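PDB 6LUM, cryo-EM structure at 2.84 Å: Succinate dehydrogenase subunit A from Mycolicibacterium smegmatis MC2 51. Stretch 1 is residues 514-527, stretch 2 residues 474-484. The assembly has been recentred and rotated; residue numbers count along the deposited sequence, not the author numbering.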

# COMPACT_ATOMS: atom_id res chain seq x y z
N LEU D 514 -39.34 -30.32 6.68
CA LEU D 514 -39.21 -31.76 6.49
C LEU D 514 -40.54 -32.40 6.16
O LEU D 514 -40.62 -33.27 5.29
CB LEU D 514 -38.62 -32.40 7.74
CG LEU D 514 -37.13 -32.21 8.00
CD1 LEU D 514 -36.67 -33.11 9.10
CD2 LEU D 514 -36.37 -32.49 6.74
N LEU D 515 -41.61 -31.97 6.83
CA LEU D 515 -42.92 -32.57 6.55
C LEU D 515 -43.41 -32.23 5.15
O LEU D 515 -43.92 -33.11 4.44
CB LEU D 515 -43.93 -32.12 7.60
CG LEU D 515 -43.80 -32.73 8.98
CD1 LEU D 515 -44.56 -31.89 9.95
CD2 LEU D 515 -44.33 -34.14 8.99
N GLU D 516 -43.25 -30.97 4.73
CA GLU D 516 -43.66 -30.61 3.38
C GLU D 516 -42.92 -31.43 2.33
O GLU D 516 -43.54 -32.01 1.42
CB GLU D 516 -43.42 -29.13 3.11
CG GLU D 516 -44.37 -28.21 3.79
CD GLU D 516 -44.16 -26.79 3.36
OE1 GLU D 516 -43.20 -26.55 2.60
OE2 GLU D 516 -44.96 -25.92 3.77
N LEU D 517 -41.60 -31.47 2.42
CA LEU D 517 -40.81 -32.19 1.43
C LEU D 517 -41.11 -33.68 1.45
O LEU D 517 -41.08 -34.34 0.41
CB LEU D 517 -39.33 -31.94 1.64
CG LEU D 517 -38.96 -30.47 1.57
CD1 LEU D 517 -37.48 -30.30 1.75
CD2 LEU D 517 -39.41 -29.90 0.26
N ALA D 518 -41.39 -34.24 2.63
CA ALA D 518 -41.75 -35.65 2.68
C ALA D 518 -43.02 -35.92 1.90
O ALA D 518 -43.10 -36.90 1.15
CB ALA D 518 -41.90 -36.08 4.13
N GLU D 519 -44.03 -35.07 2.05
CA GLU D 519 -45.26 -35.32 1.30
C GLU D 519 -45.04 -35.14 -0.19
O GLU D 519 -45.62 -35.89 -0.99
CB GLU D 519 -46.39 -34.43 1.77
CG GLU D 519 -47.74 -35.06 1.51
CD GLU D 519 -48.90 -34.09 1.70
OE1 GLU D 519 -49.85 -34.14 0.90
OE2 GLU D 519 -48.85 -33.28 2.65
N VAL D 520 -44.23 -34.16 -0.59
CA VAL D 520 -43.92 -34.00 -2.02
C VAL D 520 -43.29 -35.26 -2.58
O VAL D 520 -43.69 -35.76 -3.64
CB VAL D 520 -43.00 -32.79 -2.24
CG1 VAL D 520 -42.70 -32.65 -3.69
CG2 VAL D 520 -43.64 -31.56 -1.73
N THR D 521 -42.28 -35.78 -1.88
CA THR D 521 -41.61 -36.99 -2.33
C THR D 521 -42.59 -38.15 -2.45
O THR D 521 -42.57 -38.88 -3.44
CB THR D 521 -40.48 -37.36 -1.38
OG1 THR D 521 -39.48 -36.35 -1.42
CG2 THR D 521 -39.88 -38.67 -1.77
N VAL D 522 -43.46 -38.32 -1.46
CA VAL D 522 -44.34 -39.48 -1.47
C VAL D 522 -45.36 -39.38 -2.59
O VAL D 522 -45.65 -40.37 -3.27
CB VAL D 522 -45.01 -39.67 -0.11
CG1 VAL D 522 -46.06 -40.73 -0.20
CG2 VAL D 522 -43.98 -40.06 0.92
N VAL D 523 -45.93 -38.19 -2.83
CA VAL D 523 -46.93 -38.09 -3.90
C VAL D 523 -46.28 -38.24 -5.27
O VAL D 523 -46.86 -38.85 -6.17
CB VAL D 523 -47.75 -36.79 -3.79
CG1 VAL D 523 -48.64 -36.83 -2.58
CG2 VAL D 523 -46.85 -35.60 -3.76
N GLY D 524 -45.07 -37.70 -5.44
CA GLY D 524 -44.38 -37.93 -6.70
C GLY D 524 -44.09 -39.40 -6.95
O GLY D 524 -44.34 -39.92 -8.03
N ALA D 525 -43.54 -40.08 -5.94
CA ALA D 525 -43.21 -41.49 -6.08
C ALA D 525 -44.44 -42.36 -6.22
O ALA D 525 -44.34 -43.46 -6.77
CB ALA D 525 -42.39 -41.96 -4.88
N LEU D 526 -45.59 -41.92 -5.72
CA LEU D 526 -46.82 -42.67 -5.94
C LEU D 526 -47.38 -42.41 -7.32
O LEU D 526 -48.08 -43.26 -7.87
CB LEU D 526 -47.84 -42.30 -4.86
CG LEU D 526 -49.12 -43.11 -4.79
CD1 LEU D 526 -48.80 -44.58 -4.83
CD2 LEU D 526 -49.85 -42.76 -3.52
N ASN D 527 -47.09 -41.24 -7.89
CA ASN D 527 -47.53 -40.95 -9.25
C ASN D 527 -46.74 -41.76 -10.26
O ASN D 527 -47.32 -42.41 -11.14
CB ASN D 527 -47.38 -39.46 -9.52
CG ASN D 527 -47.76 -39.09 -10.93
OD1 ASN D 527 -48.50 -39.81 -11.60
ND2 ASN D 527 -47.26 -37.95 -11.38
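Stretch 2 474-484: TLKQALTDIHA

Two helices that pack nearly antiparallel can interlock through a simple repeat, in which residues spaced three or four apart on one helix drop into hollows between four residues of the other. Residues 474-484 of succinate dehydrogenase subunit A illustrate the principle against residues 514-527. Both stretches are helical throughout, with i to i-4 backbone hydrogen bonds from Ala 478 and Ala 518 onward. Their axes approach to 9.8 Å, and their N-to-C directions differ by 156° (signed crossing angle -156°). The start of stretch 2 therefore lies by the end of stretch 1: the CA atoms of Leu 475 and Leu 526 are 6.3 Å apart, and those of Ile 482 and Glu 519 6.8 Å.

Thr 474 makes no contact, and the packing opens with Leu 475, whose CB points toward stretch 1. In its m,t rotamer, CD1 of Leu 475 reaches the backbone, 3.5 Å from Ala 525 O and 3.8 Å from Leu 526 CA, while Leu 475 CB lies 3.9 Å from Leu 526 CD1. Lys 476 leaves the helix with its CB directed away, yet the long chain returns to place Lys 476 NZ 3.6 Å from Leu 526 CD2.

Ala 478 points toward stretch 1, but its short side chain makes only a light touch, Ala 478 CB to Val 522 CG2 at 4.4 Å. Leu 479 starts sideways and its end comes nearer, with chi1 at -103°, between the usual wells. It is a knob in the hole formed by Glu 519, Val 522, Val 523 and Leu 526; Leu 479 CG is 3.6 Å from Val 522 CG1, and Leu 479 CD2 4.1 Å from Val 523 CG1. The interlocking is reciprocal, because Val 522 is itself a knob among Leu 475, Ala 478, Leu 479 and Ile 482.

Thr 480 and Asp 481 take no part. One turn beyond Ala 478, Ile 482 fills the next hole, among Leu 515, Ala 518, Glu 519 and Val 522. The m,t side chain of Ile 482 brings Ile 482 CD1 to 3.6 Å from Ala 518 CB and 4.0 Å from Val 522 CG2. His 483 adds a polar margin: although its CB points away, its ring swings back, and His 483 NE2 donates a weak hydrogen bond to Glu 519 OE1 (3.4 Å, 158°), which meets the ring at its edge. The contact buries 605 Å² summed over both stretches, most of it on aliphatic residues.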

# COMPACT_ATOMS: atom_id res chain seq x y z
N THR D 474 -47.33 -49.39 0.51
CA THR D 474 -46.41 -48.73 1.41
C THR D 474 -46.46 -47.22 1.23
O THR D 474 -46.40 -46.47 2.21
CB THR D 474 -44.99 -49.22 1.19
OG1 THR D 474 -44.52 -48.77 -0.08
CG2 THR D 474 -44.95 -50.73 1.23
N LEU D 475 -46.57 -46.75 -0.01
CA LEU D 475 -46.64 -45.31 -0.22
C LEU D 475 -47.93 -44.72 0.32
O LEU D 475 -47.93 -43.62 0.86
CB LEU D 475 -46.46 -44.99 -1.70
CG LEU D 475 -45.03 -45.13 -2.18
CD1 LEU D 475 -44.97 -45.07 -3.68
CD2 LEU D 475 -44.16 -44.06 -1.59
N LYS D 476 -49.04 -45.46 0.22
CA LYS D 476 -50.28 -44.97 0.83
C LYS D 476 -50.18 -44.95 2.35
O LYS D 476 -50.66 -44.01 3.00
CB LYS D 476 -51.45 -45.83 0.38
CG LYS D 476 -51.73 -45.73 -1.10
CD LYS D 476 -53.16 -46.06 -1.43
CE LYS D 476 -53.49 -45.62 -2.84
NZ LYS D 476 -53.06 -44.22 -3.08
N GLN D 477 -49.56 -45.98 2.93
CA GLN D 477 -49.32 -45.99 4.37
C GLN D 477 -48.50 -44.78 4.79
O GLN D 477 -48.82 -44.12 5.79
CB GLN D 477 -48.62 -47.28 4.77
CG GLN D 477 -48.28 -47.36 6.24
CD GLN D 477 -49.50 -47.62 7.09
OE1 GLN D 477 -50.54 -48.04 6.59
NE2 GLN D 477 -49.38 -47.37 8.38
N ALA D 478 -47.44 -44.48 4.05
CA ALA D 478 -46.63 -43.32 4.38
C ALA D 478 -47.41 -42.02 4.21
O ALA D 478 -47.17 -41.07 4.96
CB ALA D 478 -45.36 -43.30 3.53
N LEU D 479 -48.33 -41.97 3.26
CA LEU D 479 -49.16 -40.77 3.12
C LEU D 479 -50.05 -40.56 4.35
O LEU D 479 -50.16 -39.44 4.86
CB LEU D 479 -50.01 -40.84 1.87
CG LEU D 479 -49.51 -40.01 0.70
CD1 LEU D 479 -50.46 -40.13 -0.47
CD2 LEU D 479 -49.35 -38.57 1.12
N THR D 480 -50.70 -41.62 4.81
CA THR D 480 -51.52 -41.48 6.02
C THR D 480 -50.66 -41.11 7.22
O THR D 480 -51.06 -40.27 8.04
CB THR D 480 -52.29 -42.76 6.31
OG1 THR D 480 -51.41 -43.73 6.87
CG2 THR D 480 -52.91 -43.31 5.05
N ASP D 481 -49.48 -41.71 7.33
CA ASP D 481 -48.57 -41.36 8.42
C ASP D 481 -48.21 -39.89 8.39
O ASP D 481 -48.22 -39.21 9.42
CB ASP D 481 -47.31 -42.22 8.36
CG ASP D 481 -47.56 -43.65 8.78
OD1 ASP D 481 -48.73 -44.01 8.99
OD2 ASP D 481 -46.58 -44.41 8.89
N ILE D 482 -47.87 -39.37 7.21
CA ILE D 482 -47.45 -37.98 7.12
C ILE D 482 -48.61 -37.04 7.39
O ILE D 482 -48.42 -35.97 7.96
CB ILE D 482 -46.80 -37.71 5.75
CG1 ILE D 482 -45.49 -38.46 5.65
CG2 ILE D 482 -46.52 -36.25 5.58
CD1 ILE D 482 -44.76 -38.19 4.39
N HIS D 483 -49.83 -37.42 7.01
CA HIS D 483 -50.96 -36.56 7.34
C HIS D 483 -51.22 -36.54 8.84
O HIS D 483 -51.50 -35.47 9.42
CB HIS D 483 -52.19 -37.01 6.57
CG HIS D 483 -52.19 -36.59 5.14
ND1 HIS D 483 -53.01 -37.16 4.19
CD2 HIS D 483 -51.46 -35.65 4.49
CE1 HIS D 483 -52.79 -36.59 3.02
NE2 HIS D 483 -51.85 -35.67 3.17
N ALA D 484 -51.11 -37.69 9.50
CA ALA D 484 -51.23 -37.72 10.95
C ALA D 484 -50.18 -36.84 11.61
O ALA D 484 -50.48 -36.07 12.53
CB ALA D 484 -51.13 -39.15 11.46